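Side-chain contacts in DUF4276 family protein (Pyrococcus horikoshii, PDB 2P62), which is of unknown function but belongs to a Toprim-like family, consistent with a role in nucleic-acid metabolism, and forms a disulfide-linked dimer: residues K11-F16 against K150-S155; L20-K23 against R28-K31; E106-F111 against V129-Y134; I192-N197 against D202-L207. One frame throughout, in Å; residues are numbered along the deposited sequence.

In the fold
Along the chain, interaction 1 encloses interactions 2 and 3, which follow one another between residues 11-16 and 150-155; interaction 4 opens only after that span has closed. Helix 11-23 serves interactions 1 and 2, whose centres are about 18 Å apart. Interactions 2 and 3 reach different strands of one mixed sheet, at centres about 25 Å apart. Interaction 4 lies about 13 Å from interaction 1 between centres and touches it through Ser205, whereas interactions 3 and 4 are about 32 Å apart between centres, on opposite sides of the chain's centre. Interaction 1 thus joins the sheet-bearing part of the protein to its helical part, and interaction 4 carries the dimer disulfide.

Interaction 1. Residues K11-F16 against K150-S155; sequences KTDESF and KELELS
Phe16 and Leu152 both set CG anti to the backbone N (chi1 180° and -167°), and this brings the phenyl ring and the isobutyl group past each other in opposite senses. Leu152 CD2 comes over one face of the ring, 4.0 Å from the centroid and only 14° off the normal, a CH-pi contact shifted slightly toward the rim on the CG side. The other methyl, CD1, is turned to Thr12 and stands 4.4 Å from its CB, so the branches of Leu152 divide between residues one helical turn apart. Asp13, which follows Thr12, also runs past the leucine the opposite way, with OD2 3.7 Å from Leu152 CG. This is a contact of carboxylate with hydrocarbon; Asp13 OD1 takes its hydrogen bond from the N of Gly10, just before the helix. No hydrogen bond joins the two segments, and the contact rests on Leu152 set against Thr12, Asp13 and Phe16.

Glu151 occupies the N-cap position of helix 152-162. Leu152 N bonds to the carboxylate of Asp97, which with Asp99 has the spacing of the DxD motif of Toprim folds, so the contact probably borders that acidic site. Helix 204-218 packs on Thr12 and Phe16, helix 186-196 on Glu153, and Met136 of strand 129-136 on Leu152.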
loop_
_atom_site.group_PDB
_atom_site.type_symbol
_atom_site.label_atom_id
_atom_site.label_comp_id
_atom_site.label_asym_id
_atom_site.label_seq_id
_atom_site.Cartn_x
_atom_site.Cartn_y
_atom_site.Cartn_z
ATOM N N LYS A 11 8.078 2.799 -1.469
ATOM C CA LYS A 11 7.459 3.085 -0.176
ATOM C C LYS A 11 8.031 2.200 0.929
ATOM O O LYS A 11 8.293 2.681 2.032
ATOM C CB LYS A 11 5.945 2.874 -0.253
ATOM C CG LYS A 11 5.154 3.556 0.856
ATOM C CD LYS A 11 5.111 5.061 0.633
ATOM C CE LYS A 11 4.064 5.763 1.511
ATOM N NZ LYS A 11 4.360 5.685 2.966
ATOM N N THR A 12 8.219 0.913 0.641
ATOM C CA THR A 12 8.765 -0.008 1.638
ATOM C C THR A 12 10.097 0.507 2.193
ATOM O O THR A 12 10.310 0.511 3.410
ATOM C CB THR A 12 8.983 -1.438 1.058
ATOM O OG1 THR A 12 9.735 -1.363 -0.163
ATOM C CG2 THR A 12 7.643 -2.125 0.788
ATOM N N ASP A 13 10.984 0.951 1.298
ATOM C CA ASP A 13 12.290 1.471 1.703
ATOM C C ASP A 13 12.129 2.785 2.457
ATOM O O ASP A 13 12.890 3.067 3.381
ATOM C CB ASP A 13 13.206 1.691 0.488
ATOM C CG ASP A 13 13.151 0.536 -0.520
ATOM O OD1 ASP A 13 12.484 0.696 -1.564
ATOM O OD2 ASP A 13 13.761 -0.526 -0.268
ATOM N N GLU A 14 11.143 3.594 2.073
ATOM C CA GLU A 14 10.931 4.863 2.765
ATOM C C GLU A 14 10.433 4.647 4.201
ATOM O O GLU A 14 10.848 5.358 5.115
ATOM C CB GLU A 14 9.939 5.751 1.998
ATOM C CG GLU A 14 9.534 7.019 2.762
ATOM C CD GLU A 14 8.273 7.672 2.206
ATOM O OE1 GLU A 14 8.347 8.354 1.163
ATOM O OE2 GLU A 14 7.197 7.488 2.809
ATOM N N SER A 15 9.547 3.674 4.400
ATOM C CA SER A 15 9.019 3.398 5.738
ATOM C C SER A 15 10.104 2.881 6.661
ATOM O O SER A 15 10.215 3.315 7.809
ATOM C CB SER A 15 7.890 2.365 5.687
ATOM O OG SER A 15 6.733 2.899 5.091
ATOM N N PHE A 16 10.893 1.941 6.147
ATOM C CA PHE A 16 11.977 1.347 6.911
ATOM C C PHE A 16 12.889 2.447 7.463
ATOM O O PHE A 16 13.140 2.501 8.662
ATOM C CB PHE A 16 12.770 0.365 6.027
ATOM C CG PHE A 16 13.925 -0.297 6.731
ATOM C CD1 PHE A 16 15.215 0.212 6.613
ATOM C CD2 PHE A 16 13.724 -1.419 7.526
ATOM C CE1 PHE A 16 16.292 -0.391 7.279
ATOM C CE2 PHE A 16 14.792 -2.028 8.197
ATOM C CZ PHE A 16 16.079 -1.509 8.071
ATOM N N LYS A 150 19.771 -10.704 -1.975
ATOM C CA LYS A 150 20.211 -9.539 -1.224
ATOM C C LYS A 150 19.370 -8.314 -1.538
ATOM O O LYS A 150 19.478 -7.713 -2.610
ATOM C CB LYS A 150 21.691 -9.268 -1.501
ATOM C CG LYS A 150 22.613 -10.416 -1.101
ATOM C CD LYS A 150 24.067 -9.984 -1.187
ATOM C CE LYS A 150 25.029 -11.097 -0.797
ATOM N NZ LYS A 150 25.023 -12.211 -1.794
ATOM N N GLU A 151 18.532 -7.949 -0.575
ATOM C CA GLU A 151 17.630 -6.819 -0.725
ATOM C C GLU A 151 17.022 -6.460 0.617
ATOM O O GLU A 151 17.238 -7.154 1.607
ATOM C CB GLU A 151 16.530 -7.163 -1.739
ATOM C CG GLU A 151 15.772 -8.458 -1.463
ATOM C CD GLU A 151 14.778 -8.791 -2.565
ATOM O OE1 GLU A 151 15.159 -8.729 -3.755
ATOM O OE2 GLU A 151 13.619 -9.136 -2.251
ATOM N N LEU A 152 16.267 -5.370 0.643
ATOM C CA LEU A 152 15.628 -4.897 1.867
ATOM C C LEU A 152 14.900 -6.000 2.632
ATOM O O LEU A 152 14.975 -6.069 3.858
ATOM C CB LEU A 152 14.649 -3.771 1.526
ATOM C CG LEU A 152 14.040 -2.863 2.605
ATOM C CD1 LEU A 152 12.580 -3.209 2.766
ATOM C CD2 LEU A 152 14.798 -2.960 3.925
ATOM N N GLU A 153 14.213 -6.875 1.909
ATOM C CA GLU A 153 13.466 -7.934 2.558
ATOM C C GLU A 153 14.357 -8.976 3.243
ATOM O O GLU A 153 13.983 -9.532 4.276
ATOM C CB GLU A 153 12.527 -8.584 1.545
ATOM C CG GLU A 153 11.356 -7.683 1.131
ATOM C CD GLU A 153 11.721 -6.565 0.143
ATOM O OE1 GLU A 153 10.789 -5.810 -0.233
ATOM O OE2 GLU A 153 12.907 -6.439 -0.262
ATOM N N LEU A 154 15.538 -9.221 2.675
ATOM C CA LEU A 154 16.476 -10.177 3.248
ATOM C C LEU A 154 16.892 -9.694 4.641
ATOM O O LEU A 154 16.983 -10.478 5.581
ATOM C CB LEU A 154 17.713 -10.335 2.352
ATOM C CG LEU A 154 18.551 -11.588 2.671
ATOM C CD1 LEU A 154 17.708 -12.812 2.365
ATOM C CD2 LEU A 154 19.846 -11.615 1.863
ATOM N N SER A 155 17.134 -8.399 4.775
ATOM C CA SER A 155 17.500 -7.836 6.070
ATOM C C SER A 155 16.310 -7.943 7.024
ATOM O O SER A 155 16.484 -8.255 8.201
ATOM C CB SER A 155 17.899 -6.369 5.920
ATOM O OG SER A 155 19.002 -6.226 5.046
#

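Interaction 2. Residues L20-K23 against R28-K31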
loop_
_atom_site.group_PDB
_atom_site.type_symbol
_atom_site.label_atom_id
_atom_site.label_comp_id
_atom_site.label_asym_id
_atom_site.label_seq_id
_atom_site.Cartn_x
_atom_site.Cartn_y
_atom_site.Cartn_z
ATOM N N LEU A 20 13.080 4.199 11.628
ATOM C CA LEU A 20 14.334 4.240 12.365
ATOM C C LEU A 20 14.739 5.681 12.663
ATOM O O LEU A 20 15.117 6.002 13.787
ATOM C CB LEU A 20 15.451 3.572 11.573
ATOM C CG LEU A 20 15.324 2.069 11.330
ATOM C CD1 LEU A 20 16.313 1.691 10.248
ATOM C CD2 LEU A 20 15.561 1.274 12.618
ATOM N N LEU A 21 14.662 6.547 11.656
ATOM C CA LEU A 21 15.047 7.947 11.815
ATOM C C LEU A 21 14.166 8.715 12.802
ATOM O O LEU A 21 14.639 9.630 13.469
ATOM C CB LEU A 21 15.047 8.652 10.453
ATOM C CG LEU A 21 16.093 8.198 9.426
ATOM C CD1 LEU A 21 15.904 8.950 8.115
ATOM C CD2 LEU A 21 17.491 8.440 9.988
ATOM N N GLU A 22 12.891 8.341 12.891
ATOM C CA GLU A 22 11.961 8.992 13.811
ATOM C C GLU A 22 12.009 8.362 15.202
ATOM O O GLU A 22 12.405 9.002 16.177
ATOM C CB GLU A 22 10.518 8.911 13.278
ATOM C CG GLU A 22 10.244 9.807 12.064
ATOM C CD GLU A 22 8.786 9.796 11.581
ATOM O OE1 GLU A 22 8.468 10.586 10.668
ATOM O OE2 GLU A 22 7.958 9.016 12.094
ATOM N N LYS A 23 11.629 7.091 15.273
ATOM C CA LYS A 23 11.562 6.366 16.532
ATOM C C LYS A 23 12.879 6.014 17.201
ATOM O O LYS A 23 12.914 5.742 18.400
ATOM C CB LYS A 23 10.716 5.105 16.340
ATOM C CG LYS A 23 9.291 5.391 15.855
ATOM C CD LYS A 23 8.514 6.279 16.835
ATOM C CE LYS A 23 7.061 6.517 16.389
ATOM N NZ LYS A 23 6.961 7.336 15.153
ATOM N N ARG A 28 11.703 14.278 13.449
ATOM C CA ARG A 28 10.268 14.527 13.330
ATOM C C ARG A 28 9.891 14.991 11.919
ATOM O O ARG A 28 10.674 15.657 11.246
ATOM C CB ARG A 28 9.839 15.582 14.353
ATOM C CG ARG A 28 8.330 15.701 14.519
ATOM C CD ARG A 28 7.700 14.340 14.845
ATOM N NE ARG A 28 7.102 13.680 13.680
ATOM C CZ ARG A 28 6.977 12.361 13.556
ATOM N NH1 ARG A 28 7.417 11.557 14.520
ATOM N NH2 ARG A 28 6.393 11.846 12.480
ATOM N N GLU A 29 8.692 14.637 11.469
ATOM C CA GLU A 29 8.246 15.037 10.136
ATOM C C GLU A 29 7.926 16.531 10.065
ATOM O O GLU A 29 7.296 17.080 10.966
ATOM C CB GLU A 29 7.015 14.223 9.722
ATOM C CG GLU A 29 6.508 14.537 8.317
ATOM C CD GLU A 29 5.585 13.460 7.778
ATOM O OE1 GLU A 29 5.055 13.633 6.657
ATOM O OE2 GLU A 29 5.398 12.436 8.473
ATOM N N ALA A 30 8.365 17.179 8.988
ATOM C CA ALA A 30 8.140 18.610 8.779
ATOM C C ALA A 30 6.703 19.013 9.085
ATOM O O ALA A 30 5.771 18.250 8.837
ATOM C CB ALA A 30 8.486 18.987 7.351
ATOM N N LYS A 31 6.535 20.222 9.613
ATOM C CA LYS A 31 5.219 20.745 9.975
ATOM C C LYS A 31 4.230 20.715 8.807
ATOM O O LYS A 31 4.528 20.180 7.734
ATOM C CB LYS A 31 5.348 22.189 10.476
ATOM C CG LYS A 31 6.323 22.390 11.628
ATOM C CD LYS A 31 6.427 23.867 11.990
ATOM C CE LYS A 31 7.422 24.109 13.115
ATOM N NZ LYS A 31 7.565 25.563 13.405
#
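Glu22, near the end of helix 11-23, and Arg28, the first residue of strand 28-29, bring their CA atoms to 5.8 Å as the chain turns back through a short loop. The side chain of Glu22 leaves with CG beside the backbone N (chi1 -72°) and then runs fully extended, which carries the carboxylate obliquely up to the guanidinium of Arg28. That arginine starts out away from the helix and returns by bending at chi2 and chi3. Its NH2 lies 3.0 Å from Glu22 OE1, a salt bridge of charges alone: the oxygen stands well out of the guanidinium plane, no N-H points at it, and the two flat groups are inclined by 57°.

This is a helix-turn-strand connection that delivers the chain to an outermost strand of the mixed sheet, 28-29. There Arg28 pairs through its backbone with Glu54 of strand 51-55, while Leu53 of that strand packs on Glu22.

The second oxygen, Glu22 OE2, has Lys23 NZ at 3.6 Å, a long salt bridge, so one carboxylate is shared by two cations in a small network. Lys23 NZ also approaches the edge of the guanidinium, 4.3 Å from Arg28 NH1, a closeness the shared anion probably makes tolerable. On the other side of the balance, Glu29 OE2 lies 4.2 Å from Glu22 OE1, and the positive neighbours are likely to offset this. Placing an alanine at Glu22 would probably leave Arg28 and Lys23 facing each other without the anion they share, the guanidinium being set free to swing away.

Interaction 3. Residues E106-F111 against V129-Y134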
loop_
_atom_site.group_PDB
_atom_site.type_symbol
_atom_site.label_atom_id
_atom_site.label_comp_id
_atom_site.label_asym_id
_atom_site.label_seq_id
_atom_site.Cartn_x
_atom_site.Cartn_y
_atom_site.Cartn_z
ATOM N N GLU A 106 29.234 1.745 -8.783
ATOM C CA GLU A 106 29.380 1.988 -10.217
ATOM C C GLU A 106 28.090 2.625 -10.777
ATOM O O GLU A 106 28.142 3.541 -11.600
ATOM C CB GLU A 106 29.683 0.672 -10.946
ATOM C CG GLU A 106 31.079 0.109 -10.677
ATOM C CD GLU A 106 31.249 -1.320 -11.192
ATOM O OE1 GLU A 106 30.809 -1.590 -12.338
ATOM O OE2 GLU A 106 31.826 -2.171 -10.465
ATOM N N TRP A 107 26.936 2.148 -10.313
ATOM C CA TRP A 107 25.653 2.674 -10.766
ATOM C C TRP A 107 25.585 4.195 -10.555
ATOM O O TRP A 107 25.300 4.962 -11.482
ATOM C CB TRP A 107 24.523 1.953 -10.020
ATOM C CG TRP A 107 23.134 2.351 -10.429
ATOM C CD1 TRP A 107 22.623 2.383 -11.695
ATOM C CD2 TRP A 107 22.081 2.789 -9.557
ATOM N NE1 TRP A 107 21.314 2.819 -11.664
ATOM C CE2 TRP A 107 20.958 3.074 -10.367
ATOM C CE3 TRP A 107 21.978 2.965 -8.169
ATOM C CZ2 TRP A 107 19.747 3.533 -9.836
ATOM C CZ3 TRP A 107 20.769 3.423 -7.637
ATOM C CH2 TRP A 107 19.669 3.700 -8.473
ATOM N N VAL A 108 25.877 4.639 -9.341
ATOM C CA VAL A 108 25.850 6.062 -9.048
ATOM C C VAL A 108 26.923 6.810 -9.843
ATOM O O VAL A 108 26.651 7.839 -10.458
ATOM C CB VAL A 108 26.056 6.301 -7.541
ATOM C CG1 VAL A 108 26.133 7.803 -7.239
ATOM C CG2 VAL A 108 24.911 5.662 -6.775
ATOM N N LEU A 109 28.140 6.277 -9.828
ATOM C CA LEU A 109 29.256 6.889 -10.536
ATOM C C LEU A 109 28.935 7.166 -12.012
ATOM O O LEU A 109 29.356 8.189 -12.570
ATOM C CB LEU A 109 30.491 5.990 -10.433
ATOM C CG LEU A 109 31.787 6.660 -10.898
ATOM C CD1 LEU A 109 32.152 7.788 -9.932
ATOM C CD2 LEU A 109 32.899 5.642 -10.969
ATOM N N SER A 110 28.198 6.250 -12.639
ATOM C CA SER A 110 27.814 6.385 -14.045
ATOM C C SER A 110 26.866 7.568 -14.282
ATOM O O SER A 110 26.606 7.930 -15.427
ATOM C CB SER A 110 27.134 5.103 -14.545
ATOM O OG SER A 110 25.770 5.046 -14.118
ATOM N N PHE A 111 26.349 8.156 -13.206
ATOM C CA PHE A 111 25.449 9.305 -13.308
ATOM C C PHE A 111 26.220 10.619 -13.245
ATOM O O PHE A 111 25.699 11.665 -13.618
ATOM C CB PHE A 111 24.418 9.287 -12.165
ATOM C CG PHE A 111 23.509 8.093 -12.187
ATOM C CD1 PHE A 111 23.035 7.543 -11.003
ATOM C CD2 PHE A 111 23.158 7.499 -13.391
ATOM C CE1 PHE A 111 22.233 6.413 -11.019
ATOM C CE2 PHE A 111 22.356 6.368 -13.420
ATOM C CZ PHE A 111 21.894 5.824 -12.232
ATOM N N VAL A 129 29.703 18.013 -2.558
ATOM C CA VAL A 129 28.638 17.165 -2.013
ATOM C C VAL A 129 29.071 15.706 -1.854
ATOM O O VAL A 129 29.566 15.093 -2.801
ATOM C CB VAL A 129 27.371 17.216 -2.929
ATOM C CG1 VAL A 129 26.337 16.206 -2.466
ATOM C CG2 VAL A 129 26.772 18.626 -2.925
ATOM N N LYS A 130 28.874 15.153 -0.657
ATOM C CA LYS A 130 29.224 13.759 -0.399
ATOM C C LYS A 130 28.105 12.815 -0.843
ATOM O O LYS A 130 27.025 12.803 -0.263
ATOM C CB LYS A 130 29.513 13.537 1.091
ATOM C CG LYS A 130 30.833 14.098 1.567
ATOM C CD LYS A 130 31.095 13.719 3.011
ATOM C CE LYS A 130 32.342 14.415 3.520
ATOM N NZ LYS A 130 32.239 15.880 3.271
ATOM N N ILE A 131 28.368 12.022 -1.876
ATOM C CA ILE A 131 27.376 11.080 -2.374
ATOM C C ILE A 131 27.683 9.675 -1.853
ATOM O O ILE A 131 28.758 9.120 -2.098
ATOM C CB ILE A 131 27.347 11.105 -3.912
ATOM C CG1 ILE A 131 27.035 12.538 -4.378
ATOM C CG2 ILE A 131 26.280 10.134 -4.431
ATOM C CD1 ILE A 131 27.236 12.826 -5.895
ATOM N N TYR A 132 26.733 9.111 -1.115
ATOM C CA TYR A 132 26.915 7.793 -0.540
ATOM C C TYR A 132 26.101 6.705 -1.209
ATOM O O TYR A 132 24.890 6.613 -1.029
ATOM C CB TYR A 132 26.576 7.806 0.954
ATOM C CG TYR A 132 27.527 8.601 1.815
ATOM C CD1 TYR A 132 28.705 8.027 2.303
ATOM C CD2 TYR A 132 27.240 9.928 2.171
ATOM C CE1 TYR A 132 29.566 8.751 3.126
ATOM C CE2 TYR A 132 28.101 10.657 2.991
ATOM C CZ TYR A 132 29.257 10.060 3.465
ATOM O OH TYR A 132 30.094 10.768 4.295
ATOM N N PRO A 133 26.755 5.883 -2.026
ATOM C CA PRO A 133 26.011 4.804 -2.678
ATOM C C PRO A 133 25.967 3.626 -1.697
ATOM O O PRO A 133 26.997 3.201 -1.176
ATOM C CB PRO A 133 26.816 4.532 -3.950
ATOM C CG PRO A 133 28.214 4.975 -3.600
ATOM C CD PRO A 133 28.040 6.162 -2.695
ATOM N N TYR A 134 24.771 3.124 -1.416
ATOM C CA TYR A 134 24.646 2.028 -0.471
ATOM C C TYR A 134 23.776 0.881 -0.963
ATOM O O TYR A 134 22.659 1.091 -1.429
ATOM C CB TYR A 134 24.102 2.567 0.853
ATOM C CG TYR A 134 24.017 1.543 1.956
ATOM C CD1 TYR A 134 22.846 0.814 2.169
ATOM C CD2 TYR A 134 25.117 1.282 2.776
ATOM C CE1 TYR A 134 22.772 -0.151 3.176
ATOM C CE2 TYR A 134 25.054 0.317 3.782
ATOM C CZ TYR A 134 23.880 -0.391 3.976
ATOM O OH TYR A 134 23.808 -1.331 4.977
#
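Val108 and Pro133 mark the closest backbone approach, 6.5 Å between CA atoms, where helix 104-109 passes over strand 129-136. Successive inward residues of the strand, Ile131 and Pro133, lie on the same face, and Val108 is directed toward both. Its two methyls are divided between them. CG1, anti to the backbone N (chi1 176°), meets the branch methyl of the isoleucine, with Val108 CG1 3.7 Å from Ile131 CG2, the side chains meeting at a slant. CG2 turns to the proline, where Val108 CG2 is 3.6 Å from Pro133 CB and the valine crosses the ring at about a right angle. Everything that meets is saturated carbon, and no hydrogen bond passes between helix and strand.

The other side of the 106-111 segment is organised around the carbonyl of Trp107. Ser110 OG donates a hydrogen bond to Trp107 O at 2.7 Å, approaching at 136° to the C=O and tilted 24° from its plane. The same oxygen sits 3.3 Å above the centre of the Phe111 ring, which in turn sets its CE1 over a face of the Trp107 indole, near the rim. Arg96 and Lys68 make cation-pi contacts with the indole.

Val94 of the adjoining strand 89-97 also packs on Val108, and Thr126 of strand 123-126 on Ile131. Phe111 packs on Ile71, Pro72 and Leu75 of helix 71-84. Tyr132 and Tyr134 leave from the opposite face of strand 129-136 and pack on Arg238 and Leu235, respectively, of helix 233-239.

Interaction 4. Residues I192-N197 against D202-L207; sequences ILSIAN and DCLSGL
Apolar packing centres on one methyl of Leu207, which is directed toward the 192-197 helical turn. Its CG stands anti to the backbone N (chi1 170°), and this sends CD2 to the side of Leu193, whose CD2 lies 4.1 Å from Leu207 CD2 as the two isobutyl groups meet at a slant. The same methyl is 3.8 Å from Ser194 CA, so it settles against the helix backbone itself.

Polar atoms meet hydrocarbon at Ser194. Its hydroxyl faces two leucines one turn apart: Ser194 OG is 3.3 Å from Leu204 CD2 and equally 3.3 Å from Leu207 CD2. Neither methyl can satisfy it; a weak hydrogen bond with the carbonyl O of Met190, a turn earlier, gives OG a partner within its own helix. The other branch of Leu207, CD1, is 4.4 Å from Asn197 OD1, a loose edge of the contact where the helix ends. No hydrogen bond links the two segments.

The covalent feature is Cys203, joined SG to SG with Cys203 of the second subunit. Asp202 OD1 accepts a hydrogen bond from Ser205 N of the second subunit, and Ser205 N donates one to Asp202 OD1 of that subunit.

The two segments flank a short loop, residues 197-203, between helix 186-196 and helix 204-218. Ile192 packs on Met173 and Leu176 of helix 171-180, Ser205 packs against Lys11 and Ser15 of helix 11-23, and His191 of the second subunit lies against Ser194.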
loop_
_atom_site.group_PDB
_atom_site.type_symbol
_atom_site.label_atom_id
_atom_site.label_comp_id
_atom_site.label_asym_id
_atom_site.label_seq_id
_atom_site.Cartn_x
_atom_site.Cartn_y
_atom_site.Cartn_z
ATOM N N ILE A 192 4.672 -14.062 5.462
ATOM C CA ILE A 192 4.503 -14.987 6.568
ATOM C C ILE A 192 4.557 -14.134 7.820
ATOM O O ILE A 192 3.841 -14.387 8.790
ATOM C CB ILE A 192 5.634 -16.023 6.615
ATOM C CG1 ILE A 192 5.567 -16.902 5.370
ATOM C CG2 ILE A 192 5.538 -16.850 7.898
ATOM C CD1 ILE A 192 6.608 -17.973 5.336
ATOM N N LEU A 193 5.410 -13.111 7.784
ATOM C CA LEU A 193 5.554 -12.185 8.903
ATOM C C LEU A 193 4.224 -11.463 9.163
ATOM O O LEU A 193 3.870 -11.221 10.311
ATOM C CB LEU A 193 6.656 -11.150 8.618
ATOM C CG LEU A 193 6.890 -10.072 9.693
ATOM C CD1 LEU A 193 7.410 -10.723 10.969
ATOM C CD2 LEU A 193 7.896 -9.035 9.200
ATOM N N SER A 194 3.487 -11.121 8.104
ATOM C CA SER A 194 2.201 -10.443 8.267
ATOM C C SER A 194 1.242 -11.335 9.056
ATOM O O SER A 194 0.472 -10.867 9.901
ATOM C CB SER A 194 1.571 -10.123 6.907
ATOM O OG SER A 194 2.341 -9.207 6.163
ATOM N N ILE A 195 1.292 -12.625 8.755
ATOM C CA ILE A 195 0.448 -13.604 9.417
ATOM C C ILE A 195 0.913 -13.822 10.851
ATOM O O ILE A 195 0.099 -13.881 11.775
ATOM C CB ILE A 195 0.493 -14.936 8.666
ATOM C CG1 ILE A 195 -0.050 -14.734 7.247
ATOM C CG2 ILE A 195 -0.262 -15.998 9.444
ATOM C CD1 ILE A 195 0.109 -15.945 6.337
ATOM N N ALA A 196 2.226 -13.928 11.037
ATOM C CA ALA A 196 2.784 -14.147 12.365
ATOM C C ALA A 196 2.520 -12.983 13.304
ATOM O O ALA A 196 2.499 -13.162 14.519
ATOM C CB ALA A 196 4.283 -14.405 12.270
ATOM N N ASN A 197 2.325 -11.787 12.756
ATOM C CA ASN A 197 2.068 -10.624 13.604
ATOM C C ASN A 197 0.617 -10.186 13.501
ATOM O O ASN A 197 0.229 -9.151 14.043
ATOM C CB ASN A 197 2.976 -9.455 13.220
ATOM C CG ASN A 197 4.445 -9.768 13.419
ATOM O OD1 ASN A 197 5.301 -8.902 13.251
ATOM N ND2 ASN A 197 4.745 -11.012 13.776
ATOM N N ASP A 202 -3.094 -2.987 4.638
ATOM C CA ASP A 202 -3.004 -3.279 3.212
ATOM C C ASP A 202 -1.559 -3.402 2.711
ATOM O O ASP A 202 -1.233 -4.284 1.907
ATOM C CB ASP A 202 -3.725 -2.179 2.423
ATOM C CG ASP A 202 -3.620 -2.365 0.924
ATOM O OD1 ASP A 202 -3.641 -3.528 0.462
ATOM O OD2 ASP A 202 -3.531 -1.349 0.199
ATOM N N CYS A 203 -0.687 -2.523 3.196
ATOM C CA CYS A 203 0.689 -2.533 2.736
ATOM C C CYS A 203 1.730 -3.060 3.713
ATOM O O CYS A 203 1.658 -2.841 4.924
ATOM C CB CYS A 203 1.078 -1.128 2.274
ATOM S SG CYS A 203 -0.171 -0.303 1.230
ATOM N N LEU A 204 2.698 -3.770 3.157
ATOM C CA LEU A 204 3.777 -4.328 3.944
ATOM C C LEU A 204 4.600 -3.188 4.538
ATOM O O LEU A 204 5.155 -3.315 5.630
ATOM C CB LEU A 204 4.660 -5.213 3.064
ATOM C CG LEU A 204 4.013 -6.494 2.531
ATOM C CD1 LEU A 204 4.954 -7.134 1.533
ATOM C CD2 LEU A 204 3.692 -7.456 3.679
ATOM N N SER A 205 4.679 -2.071 3.817
ATOM C CA SER A 205 5.431 -0.925 4.296
ATOM C C SER A 205 4.893 -0.511 5.658
ATOM O O SER A 205 5.656 -0.131 6.542
ATOM C CB SER A 205 5.317 0.240 3.307
ATOM O OG SER A 205 3.969 0.655 3.131
ATOM N N GLY A 206 3.573 -0.589 5.821
ATOM C CA GLY A 206 2.961 -0.228 7.088
ATOM C C GLY A 206 3.336 -1.205 8.186
ATOM O O GLY A 206 3.417 -0.841 9.360
ATOM N N LEU A 207 3.565 -2.456 7.802
ATOM C CA LEU A 207 3.941 -3.495 8.751
ATOM C C LEU A 207 5.354 -3.250 9.288
ATOM O O LEU A 207 5.625 -3.446 10.475
ATOM C CB LEU A 207 3.861 -4.873 8.078
ATOM C CG LEU A 207 4.455 -6.060 8.849
ATOM C CD1 LEU A 207 3.711 -6.259 10.177
ATOM C CD2 LEU A 207 4.378 -7.306 7.988
#